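Local coordinates for predicted phosphatase, HAD family (Clostridium acetobutylicum, PDB 3MC1), which is predicted to be a phosphatase, probably hydrolysing phosphate esters as many haloacid dehalogenase-like enzymes do, at residues Asp17-Ile22 with Tyr187-Tyr192; Val47-Lys52 with Arg168-Ile173. All blocks are in the same frame, centred on the assembly; numbering follows the deposited sequence.

Contact 1: residues Asp17-Ile22 with Tyr187-Tyr192; sequences DSAEGI and YGFGSY
The ring of F189 reaches across to D17 and A19 with its far end. D17 OD1 sits at the ring's edge, near its plane, 3.5 Å from F189 CZ, whereas the methyl group of A19 approaches the same corner obliquely, A19 CB lying 3.5 Å from F189 CE1 and equally close to CZ. The ring is also touched by V47 and Y88. The carboxylate of D17 is turned 55° against the ring, and the two side chains cross at about a right angle, so they meet at one oxygen and one ring carbon and do not stack. Extension of D17 CG anti to its own amide nitrogen (chi1 -178°) carries OD1 to the rim of the ring. A carboxylate oxygen facing the C-H at CZ is electrostatically mild, probably slightly favourable; OD2 makes a long, weak ion pair with K86. The contact joins the two parts of a C1-capped HAD hydrolase. Residues 17-22 lead from the loop after the central strand 6-9 into helix 19-31, the first helix of the cap, and 187-192 follow strand 182-185 of the parallel core sheet. Both pieces are tethered to ligands of the sodium ion: S18 OG hydrogen-bonds D12 OD1, and F189 N donates to D167 OD2. At the N-cap of helix 19-31, S18 spends its hydroxyl on D12 rather than on the helix, while its carbonyl oxygen takes the hydrogen bond from I22 N at 3.2 Å. S191 behaves differently at the start of helix 192-198, where OG caps E194 N. The side chain of F189 is about 6 Å from the sodium ion.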
# COMPACT_ATOMS: atom_id res chain seq x y z
N ASP A 17 7.81 -3.99 -4.81
CA ASP A 17 7.20 -5.05 -5.62
C ASP A 17 7.23 -6.23 -4.65
O ASP A 17 8.20 -6.99 -4.62
CB ASP A 17 8.08 -5.35 -6.84
CG ASP A 17 7.48 -6.41 -7.74
OD1 ASP A 17 6.42 -6.98 -7.39
OD2 ASP A 17 8.07 -6.67 -8.81
N SER A 18 6.17 -6.36 -3.86
CA SER A 18 6.09 -7.41 -2.84
C SER A 18 5.26 -8.63 -3.16
O SER A 18 5.01 -9.46 -2.29
CB SER A 18 5.57 -6.78 -1.55
OG SER A 18 4.54 -5.84 -1.84
N ALA A 19 4.83 -8.76 -4.41
CA ALA A 19 3.98 -9.86 -4.84
C ALA A 19 4.45 -11.27 -4.44
O ALA A 19 3.65 -12.08 -3.97
CB ALA A 19 3.77 -9.79 -6.34
N GLU A 20 5.73 -11.56 -4.64
CA GLU A 20 6.24 -12.89 -4.32
C GLU A 20 5.94 -13.32 -2.89
O GLU A 20 5.31 -14.35 -2.66
CB GLU A 20 7.75 -12.98 -4.56
CG GLU A 20 8.38 -14.20 -3.86
CD GLU A 20 9.85 -14.38 -4.17
OE1 GLU A 20 10.56 -13.36 -4.30
OE2 GLU A 20 10.29 -15.55 -4.25
N GLY A 21 6.39 -12.52 -1.93
CA GLY A 21 6.16 -12.84 -0.53
C GLY A 21 4.69 -12.85 -0.12
O GLY A 21 4.27 -13.70 0.67
N ILE A 22 3.91 -11.91 -0.63
CA ILE A 22 2.50 -11.83 -0.29
C ILE A 22 1.69 -12.97 -0.91
O ILE A 22 0.89 -13.60 -0.22
CB ILE A 22 1.90 -10.46 -0.73
CG1 ILE A 22 2.58 -9.33 0.05
CG2 ILE A 22 0.39 -10.43 -0.50
CD1 ILE A 22 2.18 -7.92 -0.40
N TYR A 187 2.38 0.86 -12.60
CA TYR A 187 3.48 -0.10 -12.58
C TYR A 187 3.29 -1.07 -11.42
O TYR A 187 4.10 -1.97 -11.21
CB TYR A 187 4.84 0.63 -12.48
CG TYR A 187 5.03 1.49 -11.24
CD1 TYR A 187 5.32 0.91 -10.00
CD2 TYR A 187 4.93 2.88 -11.32
CE1 TYR A 187 5.50 1.72 -8.86
CE2 TYR A 187 5.10 3.68 -10.20
CZ TYR A 187 5.38 3.10 -8.98
OH TYR A 187 5.51 3.92 -7.88
N GLY A 188 2.20 -0.89 -10.68
CA GLY A 188 1.93 -1.75 -9.55
C GLY A 188 0.95 -2.87 -9.85
O GLY A 188 1.04 -3.53 -10.87
N PHE A 189 -0.01 -3.07 -8.96
CA PHE A 189 -0.97 -4.14 -9.15
C PHE A 189 -2.37 -3.68 -9.56
O PHE A 189 -3.33 -4.44 -9.49
CB PHE A 189 -1.00 -4.99 -7.89
CG PHE A 189 0.35 -5.55 -7.54
CD1 PHE A 189 0.81 -6.72 -8.15
CD2 PHE A 189 1.21 -4.85 -6.70
CE1 PHE A 189 2.11 -7.17 -7.92
CE2 PHE A 189 2.51 -5.30 -6.46
CZ PHE A 189 2.96 -6.46 -7.08
N GLY A 190 -2.46 -2.43 -9.99
CA GLY A 190 -3.72 -1.88 -10.44
C GLY A 190 -3.56 -1.50 -11.91
O GLY A 190 -2.44 -1.26 -12.36
N SER A 191 -4.66 -1.44 -12.65
CA SER A 191 -4.57 -1.08 -14.07
C SER A 191 -5.02 0.35 -14.30
O SER A 191 -5.68 0.95 -13.45
CB SER A 191 -5.44 -2.03 -14.90
OG SER A 191 -6.82 -1.84 -14.64
N TYR A 192 -4.65 0.90 -15.45
CA TYR A 192 -5.06 2.25 -15.80
C TYR A 192 -6.58 2.36 -15.67
O TYR A 192 -7.11 3.29 -15.05
CB TYR A 192 -4.67 2.57 -17.24
CG TYR A 192 -5.29 3.86 -17.73
CD1 TYR A 192 -4.69 5.09 -17.46
CD2 TYR A 192 -6.49 3.85 -18.43
CE1 TYR A 192 -5.29 6.28 -17.87
CE2 TYR A 192 -7.09 5.03 -18.85
CZ TYR A 192 -6.49 6.24 -18.56
OH TYR A 192 -7.08 7.41 -18.98

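Contact 2: residues Val47-Lys52 with Arg168-Ile173; sequences VGPPLK and REYDVI
V47 offers its carbonyl oxygen to R168, whose NH1 lies 2.8 Å from V47 O at the edge of the guanidinium group; the N-H...O angle of 123° makes this a weak hydrogen bond. G48 follows with a positive phi (128°), a backbone conformation readily open to glycine, and its N binds a glycerol, probably from the crystallisation liquor. P49 then does most of the packing. Its CB stands over one face of the Y170 ring, 4.0 Å from the centroid and 21° off the normal, a CH-pi contact, while its CD approaches R168 NH1 obliquely at 3.6 Å. E169 CG covers the opposite face of Y170, and CE2 of that ring lies over a face of the guanidinium group, reached because the R168 chain folds back at chi2 and chi3. From P50 the chain enters helix 51-59 of the cap. The loop probably corresponds in position to the substrate specificity loop of C1-capped HAD relatives. R168 has its stronger partner in E194, a salt bridge through NE. Its charge is thus probably balanced chiefly within the core domain, and the cap loop adds a weak carbonyl bond and a proline.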
# COMPACT_ATOMS: atom_id res chain seq x y z
N VAL A 47 -2.73 -8.15 -3.20
CA VAL A 47 -1.70 -7.15 -2.91
C VAL A 47 -2.27 -5.75 -2.90
O VAL A 47 -2.63 -5.21 -3.96
CB VAL A 47 -0.54 -7.22 -3.93
CG1 VAL A 47 0.49 -6.13 -3.61
CG2 VAL A 47 0.10 -8.60 -3.89
N GLY A 48 -2.35 -5.16 -1.71
CA GLY A 48 -2.88 -3.81 -1.57
C GLY A 48 -3.99 -3.67 -0.54
O GLY A 48 -3.81 -3.00 0.47
N PRO A 49 -5.16 -4.30 -0.76
CA PRO A 49 -6.28 -4.21 0.19
C PRO A 49 -6.08 -4.98 1.49
O PRO A 49 -5.19 -5.82 1.60
CB PRO A 49 -7.45 -4.75 -0.62
CG PRO A 49 -6.81 -5.79 -1.46
CD PRO A 49 -5.54 -5.10 -1.94
N PRO A 50 -6.91 -4.69 2.51
CA PRO A 50 -6.78 -5.40 3.79
C PRO A 50 -6.99 -6.89 3.52
O PRO A 50 -7.88 -7.26 2.76
CB PRO A 50 -7.92 -4.80 4.63
CG PRO A 50 -8.10 -3.43 4.05
CD PRO A 50 -7.97 -3.67 2.56
N LEU A 51 -6.16 -7.74 4.11
CA LEU A 51 -6.31 -9.18 3.89
C LEU A 51 -7.72 -9.68 4.18
O LEU A 51 -8.28 -10.48 3.43
CB LEU A 51 -5.32 -9.97 4.76
CG LEU A 51 -3.84 -9.87 4.39
CD1 LEU A 51 -3.03 -10.71 5.35
CD2 LEU A 51 -3.63 -10.32 2.95
N LYS A 52 -8.29 -9.20 5.28
CA LYS A 52 -9.62 -9.63 5.68
C LYS A 52 -10.62 -9.44 4.55
O LYS A 52 -11.33 -10.37 4.18
CB LYS A 52 -10.09 -8.86 6.92
CG LYS A 52 -11.39 -9.37 7.51
CD LYS A 52 -11.73 -8.65 8.80
CE LYS A 52 -10.71 -8.94 9.90
NZ LYS A 52 -11.01 -8.16 11.15
N ARG A 168 -3.87 1.07 -6.53
CA ARG A 168 -5.19 0.44 -6.60
C ARG A 168 -6.35 1.42 -6.40
O ARG A 168 -6.18 2.53 -5.90
CB ARG A 168 -5.30 -0.68 -5.55
CG ARG A 168 -4.18 -1.73 -5.60
CD ARG A 168 -4.22 -2.55 -6.88
NE ARG A 168 -5.48 -3.29 -7.02
CZ ARG A 168 -5.79 -4.40 -6.35
NH1 ARG A 168 -4.93 -4.92 -5.48
NH2 ARG A 168 -6.97 -4.98 -6.55
N GLU A 169 -7.55 0.99 -6.79
CA GLU A 169 -8.74 1.81 -6.64
C GLU A 169 -8.98 2.14 -5.17
O GLU A 169 -9.54 3.18 -4.85
CB GLU A 169 -9.96 1.06 -7.19
CG GLU A 169 -10.30 -0.19 -6.41
CD GLU A 169 -11.55 -0.87 -6.92
OE1 GLU A 169 -12.58 -0.17 -7.07
OE2 GLU A 169 -11.51 -2.10 -7.16
N TYR A 170 -8.53 1.25 -4.29
CA TYR A 170 -8.69 1.44 -2.85
C TYR A 170 -7.96 2.70 -2.39
O TYR A 170 -8.40 3.40 -1.47
CB TYR A 170 -8.15 0.23 -2.11
CG TYR A 170 -8.80 -1.06 -2.56
CD1 TYR A 170 -10.14 -1.32 -2.27
CD2 TYR A 170 -8.09 -2.00 -3.32
CE1 TYR A 170 -10.76 -2.48 -2.73
CE2 TYR A 170 -8.71 -3.16 -3.78
CZ TYR A 170 -10.04 -3.40 -3.48
OH TYR A 170 -10.67 -4.54 -3.94
N ASP A 171 -6.82 2.98 -3.03
CA ASP A 171 -6.05 4.16 -2.70
C ASP A 171 -6.78 5.41 -3.14
O ASP A 171 -6.81 6.41 -2.42
CB ASP A 171 -4.68 4.07 -3.36
CG ASP A 171 -3.85 2.94 -2.79
OD1 ASP A 171 -3.60 2.97 -1.58
OD2 ASP A 171 -3.47 2.02 -3.55
N VAL A 172 -7.39 5.36 -4.33
CA VAL A 172 -8.13 6.49 -4.86
C VAL A 172 -9.34 6.77 -3.97
O VAL A 172 -9.59 7.91 -3.58
CB VAL A 172 -8.62 6.23 -6.31
CG1 VAL A 172 -9.35 7.45 -6.85
CG2 VAL A 172 -7.43 5.89 -7.21
N ILE A 173 -10.09 5.72 -3.64
CA ILE A 173 -11.26 5.84 -2.79
C ILE A 173 -10.87 6.39 -1.41
O ILE A 173 -11.54 7.27 -0.87
CB ILE A 173 -11.97 4.46 -2.65
CG1 ILE A 173 -12.41 3.97 -4.03
CG2 ILE A 173 -13.17 4.57 -1.71
CD1 ILE A 173 -12.83 2.52 -4.08

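In the fold
Contact 1 lies at the surface and contact 2 is buried, but both bring the cap side against the core domain on the rim of the sodium site. They use different elements: 17-22 begins helix 19-31 and meets a loop after strand 182-185, while 47-52 leads into helix 51-59 and meets the start of helix 169-176. Contact 1 is a small meeting of ring, methyl and carboxylate; contact 2 adds a polar bond to its ring packing. The two are in direct touch, with F189 CD2 3.4 Å from V47 CG1 and F189 O 3.3 Å from R168 CD, so V47 meets F189 through a methyl group and R168 through its carbonyl oxygen.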